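Acyl-CoA thioesterase II TesB2 (PDB 3U0A) probably hydrolyses fatty acyl-CoA thioesters to free fatty acids and coenzyme A, as a double-hotdog member of the C/M/P thioester hydrolase family. Local coordinates at residues Val18-Arg22 with Ser48-Thr52; Tyr57-His63 with Met106-Thr112; Pro75-Glu81 with Arg92-Gln98; Ile7-Leu11 with Leu188-Ala192; Ala194-Asp198 with Asp222-Trp226. All coordinates share one frame. Residue numbers count along the deposited sequence, not the author numbering.

Interaction 1. Residues Val18-Arg22 with Ser48-Thr52. With NA (sodium ion), chain G.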
# COMPACT_ATOMS: atom_id res chain seq x y z
N VAL A 18 -9.50 -28.20 -3.49
CA VAL A 18 -8.92 -27.41 -2.40
C VAL A 18 -7.96 -26.33 -2.99
O VAL A 18 -7.11 -26.63 -3.84
CB VAL A 18 -8.18 -28.28 -1.36
CG1 VAL A 18 -7.50 -27.43 -0.32
CG2 VAL A 18 -9.14 -29.28 -0.71
N ASN A 19 -8.15 -25.08 -2.57
CA ASN A 19 -7.30 -23.98 -3.00
C ASN A 19 -7.38 -23.63 -4.49
O ASN A 19 -6.51 -22.93 -4.96
CB ASN A 19 -5.83 -24.23 -2.63
CG ASN A 19 -5.59 -24.35 -1.13
OD1 ASN A 19 -6.26 -23.71 -0.33
ND2 ASN A 19 -4.64 -25.15 -0.75
N ILE A 20 -8.38 -24.13 -5.22
CA ILE A 20 -8.60 -23.77 -6.64
C ILE A 20 -10.07 -23.40 -6.78
O ILE A 20 -10.92 -24.18 -6.46
CB ILE A 20 -8.26 -24.93 -7.64
CG1 ILE A 20 -6.88 -25.56 -7.32
CG2 ILE A 20 -8.37 -24.45 -9.09
CD1 ILE A 20 -6.35 -26.58 -8.32
N TYR A 21 -10.34 -22.19 -7.27
CA TYR A 21 -11.70 -21.67 -7.43
C TYR A 21 -11.84 -21.11 -8.86
O TYR A 21 -10.85 -20.87 -9.53
CB TYR A 21 -11.98 -20.59 -6.38
CG TYR A 21 -11.95 -21.11 -4.93
CD1 TYR A 21 -13.10 -21.52 -4.29
CD2 TYR A 21 -10.77 -21.19 -4.22
CE1 TYR A 21 -13.08 -21.98 -3.00
CE2 TYR A 21 -10.73 -21.67 -2.93
CZ TYR A 21 -11.89 -22.06 -2.31
OH TYR A 21 -11.86 -22.55 -1.02
N ARG A 22 -13.06 -20.93 -9.32
CA ARG A 22 -13.29 -20.42 -10.67
C ARG A 22 -14.42 -19.44 -10.61
O ARG A 22 -15.46 -19.73 -10.00
CB ARG A 22 -13.65 -21.53 -11.66
CG ARG A 22 -14.00 -20.99 -13.04
CD ARG A 22 -13.88 -22.01 -14.16
NE ARG A 22 -14.88 -23.06 -14.08
CZ ARG A 22 -14.85 -24.18 -14.77
NH1 ARG A 22 -15.79 -25.08 -14.61
NH2 ARG A 22 -13.86 -24.42 -15.61
N SER A 48 -11.71 -15.72 -2.97
CA SER A 48 -11.00 -17.01 -2.99
C SER A 48 -10.08 -17.21 -1.79
O SER A 48 -9.93 -18.33 -1.27
CB SER A 48 -10.14 -17.09 -4.24
OG SER A 48 -10.89 -17.60 -5.31
N ALA A 49 -9.40 -16.14 -1.41
CA ALA A 49 -8.55 -16.16 -0.26
C ALA A 49 -9.42 -16.45 0.98
O ALA A 49 -9.07 -17.29 1.78
CB ALA A 49 -7.81 -14.82 -0.14
N VAL A 50 -10.57 -15.77 1.08
CA VAL A 50 -11.43 -15.79 2.23
C VAL A 50 -12.03 -17.21 2.50
O VAL A 50 -12.26 -17.62 3.65
CB VAL A 50 -12.53 -14.73 2.07
CG1 VAL A 50 -13.62 -14.87 3.13
CG2 VAL A 50 -11.93 -13.35 2.13
N ARG A 51 -12.22 -17.96 1.42
CA ARG A 51 -12.82 -19.30 1.53
C ARG A 51 -11.89 -20.37 2.11
O ARG A 51 -12.35 -21.41 2.58
CB ARG A 51 -13.41 -19.72 0.19
CG ARG A 51 -14.72 -18.98 0.03
CD ARG A 51 -15.57 -19.38 -1.14
NE ARG A 51 -15.83 -20.82 -1.25
CZ ARG A 51 -16.65 -21.33 -2.17
NH1 ARG A 51 -16.87 -22.66 -2.22
NH2 ARG A 51 -17.28 -20.50 -3.03
N THR A 52 -10.59 -20.06 2.11
CA THR A 52 -9.55 -20.93 2.63
C THR A 52 -9.12 -20.50 4.03
O THR A 52 -8.19 -21.08 4.60
CB THR A 52 -8.28 -20.91 1.73
OG1 THR A 52 -7.58 -19.67 1.88
CG2 THR A 52 -8.66 -21.10 0.29
NA NA G . -12.94 -16.71 6.17
O HOH W 1 -12.46 -14.42 6.78

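Interaction 2. Residues Tyr57-His63 with Met106-Thr112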
# COMPACT_ATOMS: atom_id res chain seq x y z
N TYR A 57 -10.77 -15.50 11.78
CA TYR A 57 -9.84 -14.48 11.34
C TYR A 57 -10.48 -13.67 10.24
O TYR A 57 -10.95 -14.22 9.25
CB TYR A 57 -8.57 -15.09 10.78
CG TYR A 57 -7.85 -16.07 11.67
CD1 TYR A 57 -8.35 -17.33 11.88
CD2 TYR A 57 -6.62 -15.75 12.24
CE1 TYR A 57 -7.69 -18.25 12.64
CE2 TYR A 57 -5.93 -16.66 13.00
CZ TYR A 57 -6.48 -17.92 13.21
OH TYR A 57 -5.81 -18.86 13.98
N GLN A 58 -10.49 -12.35 10.41
CA GLN A 58 -11.15 -11.48 9.45
C GLN A 58 -10.11 -10.67 8.74
O GLN A 58 -9.14 -10.26 9.34
CB GLN A 58 -12.18 -10.57 10.15
CG GLN A 58 -13.30 -11.33 10.87
CD GLN A 58 -14.44 -11.78 9.93
OE1 GLN A 58 -15.31 -10.95 9.58
NE2 GLN A 58 -14.46 -13.12 9.52
N VAL A 59 -10.33 -10.42 7.45
CA VAL A 59 -9.40 -9.70 6.63
C VAL A 59 -9.14 -8.29 7.14
O VAL A 59 -10.03 -7.65 7.68
CB VAL A 59 -9.88 -9.64 5.15
CG1 VAL A 59 -11.13 -8.76 5.02
CG2 VAL A 59 -8.73 -9.22 4.22
N HIS A 60 -7.92 -7.82 6.97
CA HIS A 60 -7.54 -6.47 7.38
C HIS A 60 -6.61 -5.75 6.43
O HIS A 60 -6.45 -4.52 6.55
CB HIS A 60 -6.90 -6.49 8.78
CG HIS A 60 -5.57 -7.17 8.84
ND1 HIS A 60 -4.43 -6.56 8.52
CD2 HIS A 60 -5.23 -8.47 9.21
CE1 HIS A 60 -3.41 -7.41 8.67
NE2 HIS A 60 -3.90 -8.58 9.09
N SER A 61 -5.94 -6.48 5.54
CA SER A 61 -5.16 -5.82 4.50
C SER A 61 -5.05 -6.66 3.25
O SER A 61 -5.34 -7.83 3.29
CB SER A 61 -3.79 -5.37 5.00
OG SER A 61 -2.93 -6.45 5.24
N LEU A 62 -4.72 -6.03 2.14
CA LEU A 62 -4.45 -6.73 0.90
C LEU A 62 -3.66 -5.84 0.03
O LEU A 62 -3.71 -4.61 0.17
CB LEU A 62 -5.71 -7.19 0.18
CG LEU A 62 -6.71 -6.16 -0.32
CD1 LEU A 62 -6.14 -5.42 -1.51
CD2 LEU A 62 -8.05 -6.82 -0.65
N HIS A 63 -2.86 -6.47 -0.83
CA HIS A 63 -2.00 -5.77 -1.76
C HIS A 63 -2.09 -6.60 -3.02
O HIS A 63 -2.07 -7.79 -2.95
CB HIS A 63 -0.54 -5.73 -1.30
CG HIS A 63 -0.29 -5.20 0.13
ND1 HIS A 63 -0.54 -5.94 1.24
CD2 HIS A 63 0.31 -4.00 0.60
CE1 HIS A 63 -0.20 -5.23 2.36
NE2 HIS A 63 0.34 -4.06 1.96
N MET A 106 -1.86 -11.20 -5.87
CA MET A 106 -2.44 -10.60 -4.73
C MET A 106 -2.01 -11.27 -3.42
O MET A 106 -1.76 -12.44 -3.36
CB MET A 106 -3.92 -10.76 -4.89
CG MET A 106 -4.71 -10.11 -3.85
SD MET A 106 -6.29 -10.94 -3.72
CE MET A 106 -6.43 -10.86 -1.92
N GLY A 107 -1.97 -10.48 -2.36
CA GLY A 107 -1.85 -11.02 -1.02
C GLY A 107 -2.80 -10.33 -0.05
O GLY A 107 -3.14 -9.15 -0.24
N ALA A 108 -3.21 -11.07 0.98
CA ALA A 108 -4.12 -10.58 2.01
C ALA A 108 -3.80 -11.18 3.37
O ALA A 108 -3.35 -12.32 3.44
CB ALA A 108 -5.57 -10.85 1.61
N SER A 109 -4.06 -10.40 4.44
CA SER A 109 -3.80 -10.81 5.83
C SER A 109 -5.10 -10.86 6.63
O SER A 109 -5.96 -10.00 6.48
CB SER A 109 -2.80 -9.84 6.49
OG SER A 109 -2.25 -10.37 7.70
N PHE A 110 -5.21 -11.87 7.47
CA PHE A 110 -6.39 -12.11 8.29
C PHE A 110 -6.00 -12.24 9.80
O PHE A 110 -5.01 -12.89 10.15
CB PHE A 110 -7.10 -13.39 7.80
CG PHE A 110 -7.43 -13.38 6.32
CD1 PHE A 110 -6.44 -13.45 5.37
CD2 PHE A 110 -8.75 -13.30 5.89
CE1 PHE A 110 -6.73 -13.44 4.03
CE2 PHE A 110 -9.06 -13.28 4.53
CZ PHE A 110 -8.04 -13.35 3.59
N GLN A 111 -6.78 -11.61 10.68
CA GLN A 111 -6.47 -11.58 12.10
C GLN A 111 -7.67 -11.88 12.93
O GLN A 111 -8.79 -11.54 12.56
CB GLN A 111 -5.93 -10.20 12.49
CG GLN A 111 -5.51 -10.03 13.96
CD GLN A 111 -5.34 -8.58 14.38
OE1 GLN A 111 -5.91 -7.69 13.78
NE2 GLN A 111 -4.54 -8.34 15.41
N THR A 112 -7.44 -12.47 14.08
CA THR A 112 -8.52 -12.63 15.07
C THR A 112 -8.88 -11.29 15.76
O THR A 112 -8.21 -10.27 15.64
CB THR A 112 -8.20 -13.72 16.12
OG1 THR A 112 -6.92 -13.48 16.69
CG2 THR A 112 -8.21 -15.09 15.51

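Interaction 3. Residues Pro75-Glu81 with Arg92-Gln98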
# COMPACT_ATOMS: atom_id res chain seq x y z
N PRO A 75 -13.79 -17.44 -18.41
CA PRO A 75 -13.76 -17.52 -16.94
C PRO A 75 -12.36 -17.38 -16.41
O PRO A 75 -11.40 -17.42 -17.17
CB PRO A 75 -14.30 -18.94 -16.64
CG PRO A 75 -14.07 -19.73 -17.88
CD PRO A 75 -14.18 -18.74 -19.02
N THR A 76 -12.25 -17.21 -15.10
CA THR A 76 -10.96 -17.08 -14.43
C THR A 76 -10.85 -18.12 -13.29
O THR A 76 -11.83 -18.43 -12.61
CB THR A 76 -10.76 -15.66 -13.86
OG1 THR A 76 -11.02 -14.71 -14.89
CG2 THR A 76 -9.32 -15.46 -13.32
N VAL A 77 -9.65 -18.64 -13.12
CA VAL A 77 -9.35 -19.58 -12.09
C VAL A 77 -8.43 -18.92 -11.07
O VAL A 77 -7.51 -18.19 -11.43
CB VAL A 77 -8.69 -20.82 -12.71
CG1 VAL A 77 -8.10 -21.72 -11.63
CG2 VAL A 77 -9.70 -21.54 -13.58
N PHE A 78 -8.69 -19.18 -9.80
CA PHE A 78 -7.96 -18.57 -8.70
C PHE A 78 -7.22 -19.66 -7.94
O PHE A 78 -7.82 -20.62 -7.43
CB PHE A 78 -8.93 -17.78 -7.79
CG PHE A 78 -9.75 -16.77 -8.54
CD1 PHE A 78 -9.25 -15.51 -8.81
CD2 PHE A 78 -10.97 -17.12 -9.07
CE1 PHE A 78 -9.97 -14.61 -9.55
CE2 PHE A 78 -11.71 -16.20 -9.80
CZ PHE A 78 -11.21 -14.95 -10.04
N LEU A 79 -5.90 -19.48 -7.89
CA LEU A 79 -5.00 -20.38 -7.24
C LEU A 79 -4.49 -19.81 -5.93
O LEU A 79 -3.64 -18.94 -5.92
CB LEU A 79 -3.83 -20.63 -8.18
CG LEU A 79 -4.27 -21.22 -9.52
CD1 LEU A 79 -3.01 -21.54 -10.31
CD2 LEU A 79 -5.17 -22.47 -9.30
N VAL A 80 -5.02 -20.34 -4.83
CA VAL A 80 -4.73 -19.86 -3.47
C VAL A 80 -3.54 -20.60 -2.88
O VAL A 80 -3.45 -21.80 -3.03
CB VAL A 80 -5.96 -20.03 -2.51
CG1 VAL A 80 -5.70 -19.40 -1.15
CG2 VAL A 80 -7.21 -19.44 -3.12
N GLU A 81 -2.65 -19.86 -2.19
CA GLU A 81 -1.49 -20.41 -1.49
C GLU A 81 -1.64 -20.11 -0.01
O GLU A 81 -1.81 -18.94 0.33
CB GLU A 81 -0.24 -19.69 -1.97
CG GLU A 81 1.02 -20.10 -1.24
CD GLU A 81 2.18 -19.18 -1.57
OE1 GLU A 81 2.72 -19.27 -2.71
OE2 GLU A 81 2.51 -18.31 -0.71
N ARG A 92 -2.63 -15.24 3.02
CA ARG A 92 -2.84 -15.92 1.74
C ARG A 92 -2.21 -15.20 0.56
O ARG A 92 -2.13 -13.97 0.58
CB ARG A 92 -4.34 -16.04 1.49
CG ARG A 92 -5.07 -16.92 2.51
CD ARG A 92 -4.60 -18.36 2.45
NE ARG A 92 -5.33 -19.27 3.33
CZ ARG A 92 -4.88 -19.77 4.48
NH1 ARG A 92 -3.66 -19.47 4.95
NH2 ARG A 92 -5.65 -20.58 5.16
N ARG A 93 -1.74 -15.95 -0.45
CA ARG A 93 -1.44 -15.36 -1.78
C ARG A 93 -2.37 -15.98 -2.79
O ARG A 93 -2.73 -17.15 -2.63
CB ARG A 93 0.03 -15.51 -2.21
CG ARG A 93 0.94 -14.65 -1.38
CD ARG A 93 2.36 -14.54 -1.91
NE ARG A 93 3.04 -15.82 -2.17
CZ ARG A 93 4.26 -15.96 -2.75
NH1 ARG A 93 5.00 -14.90 -3.16
NH2 ARG A 93 4.73 -17.18 -2.95
N VAL A 94 -2.79 -15.19 -3.78
CA VAL A 94 -3.68 -15.66 -4.83
C VAL A 94 -3.19 -15.19 -6.19
O VAL A 94 -2.80 -14.01 -6.34
CB VAL A 94 -5.14 -15.14 -4.67
CG1 VAL A 94 -6.02 -15.66 -5.82
CG2 VAL A 94 -5.75 -15.53 -3.34
N ASN A 95 -3.22 -16.12 -7.17
CA ASN A 95 -2.99 -15.81 -8.57
C ASN A 95 -4.26 -16.05 -9.40
O ASN A 95 -4.76 -17.15 -9.43
CB ASN A 95 -1.87 -16.66 -9.16
CG ASN A 95 -0.47 -16.17 -8.80
OD1 ASN A 95 -0.27 -15.05 -8.27
ND2 ASN A 95 0.51 -17.01 -9.10
N ALA A 96 -4.77 -15.02 -10.06
CA ALA A 96 -5.92 -15.18 -10.95
C ALA A 96 -5.36 -15.49 -12.33
O ALA A 96 -4.50 -14.75 -12.83
CB ALA A 96 -6.79 -13.93 -10.97
N VAL A 97 -5.82 -16.60 -12.93
CA VAL A 97 -5.22 -17.12 -14.13
C VAL A 97 -6.24 -17.26 -15.26
O VAL A 97 -7.36 -17.71 -15.06
CB VAL A 97 -4.51 -18.49 -13.87
CG1 VAL A 97 -4.10 -19.15 -15.18
CG2 VAL A 97 -3.27 -18.33 -12.99
N GLN A 98 -5.79 -16.88 -16.46
CA GLN A 98 -6.51 -17.11 -17.73
C GLN A 98 -5.59 -17.58 -18.84
O GLN A 98 -4.64 -16.88 -19.18
CB GLN A 98 -7.19 -15.84 -18.21
CG GLN A 98 -8.35 -15.40 -17.35
CD GLN A 98 -9.19 -14.34 -18.04
OE1 GLN A 98 -8.64 -13.38 -18.60
NE2 GLN A 98 -10.52 -14.49 -18.00

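Interaction 4. Residues Ile7-Leu11 with Leu188-Ala192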
# COMPACT_ATOMS: atom_id res chain seq x y z
N ILE A 7 -23.12 -6.67 -7.60
CA ILE A 7 -21.98 -6.80 -6.63
C ILE A 7 -21.90 -8.15 -5.88
O ILE A 7 -20.82 -8.62 -5.55
CB ILE A 7 -21.99 -5.62 -5.62
CG1 ILE A 7 -20.62 -5.41 -4.96
CG2 ILE A 7 -23.05 -5.84 -4.57
CD1 ILE A 7 -19.51 -5.10 -5.94
N GLU A 8 -23.04 -8.77 -5.64
CA GLU A 8 -23.14 -10.06 -4.93
C GLU A 8 -22.62 -11.22 -5.74
O GLU A 8 -22.26 -12.28 -5.19
CB GLU A 8 -24.61 -10.32 -4.55
CG GLU A 8 -25.12 -9.38 -3.47
CD GLU A 8 -26.38 -8.63 -3.86
OE1 GLU A 8 -26.32 -7.79 -4.81
OE2 GLU A 8 -27.42 -8.89 -3.17
N GLU A 9 -22.57 -11.03 -7.05
CA GLU A 9 -22.00 -12.05 -7.93
C GLU A 9 -20.49 -12.17 -7.76
O GLU A 9 -19.92 -13.20 -8.12
CB GLU A 9 -22.35 -11.79 -9.40
N ILE A 10 -19.84 -11.15 -7.18
CA ILE A 10 -18.41 -11.28 -6.90
C ILE A 10 -18.17 -12.43 -5.95
O ILE A 10 -17.17 -13.08 -6.01
CB ILE A 10 -17.80 -9.98 -6.34
CG1 ILE A 10 -17.77 -8.92 -7.41
CG2 ILE A 10 -16.36 -10.19 -5.90
CD1 ILE A 10 -16.59 -8.03 -7.31
N LEU A 11 -19.13 -12.68 -5.08
CA LEU A 11 -19.00 -13.72 -4.07
C LEU A 11 -19.29 -15.12 -4.62
O LEU A 11 -18.93 -16.10 -3.99
CB LEU A 11 -19.91 -13.40 -2.87
CG LEU A 11 -19.23 -12.62 -1.74
CD1 LEU A 11 -18.58 -11.30 -2.18
CD2 LEU A 11 -20.27 -12.38 -0.67
N LEU A 188 -18.99 -9.27 1.82
CA LEU A 188 -19.66 -8.63 0.71
C LEU A 188 -19.50 -7.11 0.77
O LEU A 188 -19.43 -6.44 -0.26
CB LEU A 188 -21.17 -8.98 0.70
CG LEU A 188 -22.04 -8.25 -0.34
CD1 LEU A 188 -21.68 -8.64 -1.75
CD2 LEU A 188 -23.51 -8.50 -0.10
N HIS A 189 -19.48 -6.57 1.98
CA HIS A 189 -19.34 -5.15 2.15
C HIS A 189 -17.94 -4.73 1.81
O HIS A 189 -17.76 -3.79 1.07
CB HIS A 189 -19.79 -4.71 3.55
CG HIS A 189 -21.29 -4.82 3.74
ND1 HIS A 189 -22.09 -3.76 3.73
CD2 HIS A 189 -22.11 -5.93 3.89
CE1 HIS A 189 -23.36 -4.16 3.86
NE2 HIS A 189 -23.36 -5.49 3.97
N ILE A 190 -16.95 -5.47 2.31
CA ILE A 190 -15.54 -5.22 2.01
C ILE A 190 -15.31 -5.22 0.48
O ILE A 190 -14.75 -4.27 -0.06
CB ILE A 190 -14.62 -6.20 2.79
CG1 ILE A 190 -14.66 -5.91 4.30
CG2 ILE A 190 -13.17 -6.05 2.39
CD1 ILE A 190 -14.35 -7.12 5.16
N CYS A 191 -15.82 -6.25 -0.20
CA CYS A 191 -15.75 -6.34 -1.66
C CYS A 191 -16.46 -5.18 -2.36
O CYS A 191 -15.96 -4.64 -3.33
CB CYS A 191 -16.33 -7.67 -2.15
SG CYS A 191 -15.27 -9.11 -1.81
N ALA A 192 -17.61 -4.79 -1.85
CA ALA A 192 -18.34 -3.65 -2.39
C ALA A 192 -17.45 -2.41 -2.35
O ALA A 192 -17.29 -1.73 -3.35
CB ALA A 192 -19.65 -3.44 -1.62

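Interaction 5. Residues Ala194-Asp198 with Asp222-Trp226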
# COMPACT_ATOMS: atom_id res chain seq x y z
N ALA A 194 -14.13 -2.24 -1.91
CA ALA A 194 -12.90 -2.45 -2.65
C ALA A 194 -13.17 -2.31 -4.16
O ALA A 194 -12.36 -1.74 -4.91
CB ALA A 194 -12.29 -3.82 -2.32
N TYR A 195 -14.35 -2.78 -4.57
CA TYR A 195 -14.80 -2.65 -5.94
C TYR A 195 -14.98 -1.19 -6.36
O TYR A 195 -14.44 -0.73 -7.40
CB TYR A 195 -16.12 -3.42 -6.14
CG TYR A 195 -16.67 -3.36 -7.54
CD1 TYR A 195 -16.09 -4.09 -8.54
CD2 TYR A 195 -17.75 -2.54 -7.88
CE1 TYR A 195 -16.57 -4.05 -9.83
CE2 TYR A 195 -18.25 -2.50 -9.17
CZ TYR A 195 -17.64 -3.25 -10.14
OH TYR A 195 -18.07 -3.24 -11.44
N MET A 196 -15.74 -0.44 -5.57
CA MET A 196 -15.97 0.98 -5.91
C MET A 196 -14.70 1.81 -5.91
O MET A 196 -14.56 2.70 -6.73
CB MET A 196 -17.00 1.62 -5.01
CG MET A 196 -18.41 1.17 -5.34
SD MET A 196 -19.06 1.96 -6.81
CE MET A 196 -19.26 3.66 -6.26
N SER A 197 -13.76 1.49 -5.00
CA SER A 197 -12.44 2.16 -5.00
C SER A 197 -11.67 1.82 -6.29
O SER A 197 -11.18 2.69 -6.98
CB SER A 197 -11.60 1.81 -3.76
OG SER A 197 -10.24 2.22 -3.90
N ASP A 198 -11.63 0.56 -6.63
CA ASP A 198 -11.03 0.20 -7.90
C ASP A 198 -11.65 0.92 -9.12
O ASP A 198 -10.97 1.06 -10.13
CB ASP A 198 -11.02 -1.33 -8.09
CG ASP A 198 -9.91 -2.01 -7.29
OD1 ASP A 198 -8.97 -1.30 -6.86
OD2 ASP A 198 -9.98 -3.24 -7.08
N ASP A 222 -1.71 -1.27 -9.55
CA ASP A 222 -1.82 -1.97 -8.30
C ASP A 222 -2.97 -1.47 -7.44
O ASP A 222 -3.79 -0.69 -7.89
CB ASP A 222 -0.47 -1.92 -7.55
CG ASP A 222 -0.19 -0.60 -6.85
OD1 ASP A 222 -1.09 0.22 -6.60
OD2 ASP A 222 0.98 -0.42 -6.50
N HIS A 223 -3.08 -2.04 -6.25
CA HIS A 223 -3.80 -1.45 -5.16
C HIS A 223 -3.34 -2.10 -3.86
O HIS A 223 -2.85 -3.23 -3.84
CB HIS A 223 -5.34 -1.46 -5.35
CG HIS A 223 -6.00 -2.84 -5.30
ND1 HIS A 223 -7.25 -3.04 -5.70
CD2 HIS A 223 -5.54 -4.08 -4.86
CE1 HIS A 223 -7.58 -4.34 -5.52
NE2 HIS A 223 -6.53 -4.97 -5.02
N ALA A 224 -3.49 -1.33 -2.79
CA ALA A 224 -3.16 -1.73 -1.42
C ALA A 224 -4.28 -1.18 -0.58
O ALA A 224 -4.62 -0.01 -0.73
CB ALA A 224 -1.82 -1.14 -0.98
N MET A 225 -4.84 -2.01 0.29
CA MET A 225 -6.00 -1.61 1.13
C MET A 225 -5.89 -2.11 2.56
O MET A 225 -5.25 -3.13 2.83
CB MET A 225 -7.30 -2.12 0.54
CG MET A 225 -7.57 -1.63 -0.88
SD MET A 225 -9.10 -2.28 -1.56
CE MET A 225 -8.93 -1.66 -3.26
N TRP A 226 -6.50 -1.36 3.48
CA TRP A 226 -6.49 -1.70 4.89
C TRP A 226 -7.85 -1.51 5.43
O TRP A 226 -8.39 -0.43 5.35
CB TRP A 226 -5.46 -0.85 5.64
CG TRP A 226 -4.02 -1.07 5.18
CD1 TRP A 226 -3.09 -1.95 5.70
CD2 TRP A 226 -3.32 -0.40 4.11
NE1 TRP A 226 -1.91 -1.87 5.04
CE2 TRP A 226 -1.99 -0.98 4.06
CE3 TRP A 226 -3.65 0.59 3.21
CZ2 TRP A 226 -1.04 -0.56 3.15
CZ3 TRP A 226 -2.68 1.00 2.28
CH2 TRP A 226 -1.41 0.44 2.27

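Interaction 1. Residues Val18-Arg22 with Ser48-Thr52
In the N-terminal half of this double-hotdog thioesterase, helix 34-51 is the hotdog helix, the "sausage" wrapped by the sheet, and its C-terminal end meets the short strand 20-23 here. Y21 dominates the contact. Its CA-CB bond is directed at the helix, while its backbone pairs with F78 of the neighbouring strand 76-85, so the side chain is held against the C-terminal part of the helix. Near the start of the side chain, Y21 CB lies 3.4 Å from S48 OG; at the far end, Y21 OH is 3.4 Å from R51 CB. T52 and R51 supply most of the remaining surface. T52 CG2 sits at the edge of the tyrosine ring, 3.7 Å from Y21 OH, and also touches N19 OD1 at 3.6 Å. The guanidinium of R51 presents one face to Y21 CE1 and is hydrogen-bonded to the carbonyl of L13, whereas N19 OD1 accepts a hydrogen bond from R82. No hydrogen bond joins the two segments, so the contact rests on packing. T52 OG1 donates a hydrogen bond to A49 O at 2.8 Å. V50 O binds a sodium ion at 2.8 Å, a site shared with the carbonyl of V53 and a water.

Interaction 2. Residues Tyr57-His63 with Met106-Thr112
F110 provides the largest bump on one face of this strand pair: V59 CG2 rests over the face of its ring, V59 CB approaches F110 CE2 at 3.8 Å, and Y57 CB meets F110 CB at 3.7 Å. Further along, the small A108 leaves a hollow for L62, with L62 CB 3.9 Å from A108 CB and 4.3 Å from M106 CE. Helix 34-51, the hotdog helix of the N-terminal repeat, lies over this surface through L46 and V50. The axes of the antiparallel strands 58-63 and 106-111 come within 4.4 Å, and a beta bulge at H60 shifts their register by one between V59-F110 and S61-S109. H60 N still bonds to S109 O (3.0 Å), and H60 ND1 is hydrogen-bonded to E271 of the second subunit. On the other face, G107 stands bare beside H63, whose ring meets H63 and Y65 of the second subunit. Beyond the Q58-Q111 pair, T112 CG2 sits over the Y57 ring in a CH-pi contact, 3.8 Å from its centroid.

Interaction 3. Residues Pro75-Glu81 with Arg92-Gln98
Strands 76-81 and 92-98 run antiparallel in unbroken register, their axes 4.6 Å apart at closest and 153° between their directions. Three hydrogen-bonded pairs each make two backbone bonds: V77 N to V97 O (3.1 Å) and V97 N to V77 O (2.8 Å), then L79 with N95 and E81 with R93. They belong to the beta hairpin 76-85/89-98, part of the N-terminal hotdog sheet. One face carries F78, V80, V94 and A96; F78 CE1 touches A96 CB at 3.5 Å, in a hydrophobic layer on which helix 34-51 rests through S45, S48 and V41. The other face is mixed, with V77, L79 and V97 beside E81, R93 and N95. E81 and R93 form a two-pronged salt bridge, R93 NH2 to E81 OE1 and R93 NE to E81 OE2, both 2.9 Å; E81 OE2 also binds T83, and R93 comes close to R93 of the second subunit. At the far end Q98 NE2 donates to P75 O at 3.2 Å, and Q98 OE1 accepts from D71 N.

Interaction 4. Residues Ile7-Leu11 with Leu188-Ala192
L188 opens the helical side of this contact and buries more surface in it than any other residue. Its CD1 reaches to 3.8 Å from E8 CA and 4.2 Å from I7 CG2, and L188 CD2 meets E8 CG at 3.8 Å. Nearer the backbone, L188 CB lies 3.8 Å from L11 CD2. H189 turns away from the N-terminal segment and is hydrogen-bonded to P183 and A233 instead. One helical turn on from L188, C191 points at residues 7-11: its SG is 4.0 Å from L11 CD1 and 4.4 Å from I10 CG2, and the cysteine also packs on V47 of helix 34-51. A192 then offers a small surface, on which I7 lies with I7 CG1 3.9 Å from A192 CA and 4.0 Å from A192 CB. Facing this helix, residues 7-11 have helical backbone angles, which direct I7, I10 and L11 towards it, while I10 O accepts a hydrogen bond from Q44. No hydrogen bond crosses between the segments, and the interface is apolar. Residues 7-11 thus pack against both hotdog helices, 186-200 and 34-51, whose own pairing (C191 on V47) belongs to the double-hotdog fold.

Interaction 5. Residues Ala194-Asp198 with Asp222-Trp226
The hotdog helix of the second repeat, 186-200, faces strand 217-227 of the sheet that wraps it, close to the centre of the chain. In TesB-type relatives this helix carries an active-site aspartate, and the place of D198 beside Q270 of strand 264-275 is consistent with that role. Across the two segments, H223 ND1 donates a hydrogen bond to D198 OD1 at 2.7 Å with an almost straight 172° angle; the carboxylate oxygen lies near the plane of the imidazole ring, at its edge. F66 meets the same histidine ring edge-to-face. The segment axes stay 10.7 Å apart, so long side chains must bridge the gap. M225, extended towards the helix, does so beside H223: its CE is 3.6 Å from D198 OD1 and 4.1 Å from S197 OG, whose hydroxyl is hydrogen-bonded to Y239. On the opposite strand face W226 and D222 pair with D222 and W226 of the second subunit. One turn back along the helix, A194 CB packs on M225 SD at 3.6 Å.

Interactions 1, 2 and 3 all lie in the first hotdog repeat and reach the same sheet. Interactions 1 and 3, with centres 8 Å apart, join through Y21 O to F78 N (2.8 Å) and T52 O to R92 NH2 (2.6 Å). Interaction 3 passes into interaction 2 through neighbouring strands, A108 O to R92 N being 3.0 Å. Interaction 2 links the repeats: L62 O and M225 N, 2.8 Å apart, continue the sheet into interaction 5, whose centre is 13 Å away. Interaction 4 shares helix 186-200 with interaction 5, and I7 CD1 touches Y195 CD2 at 3.7 Å. The sodium ion at interaction 1 is remote from the D198-H223 pair, 19.0 Å from H223 ND1.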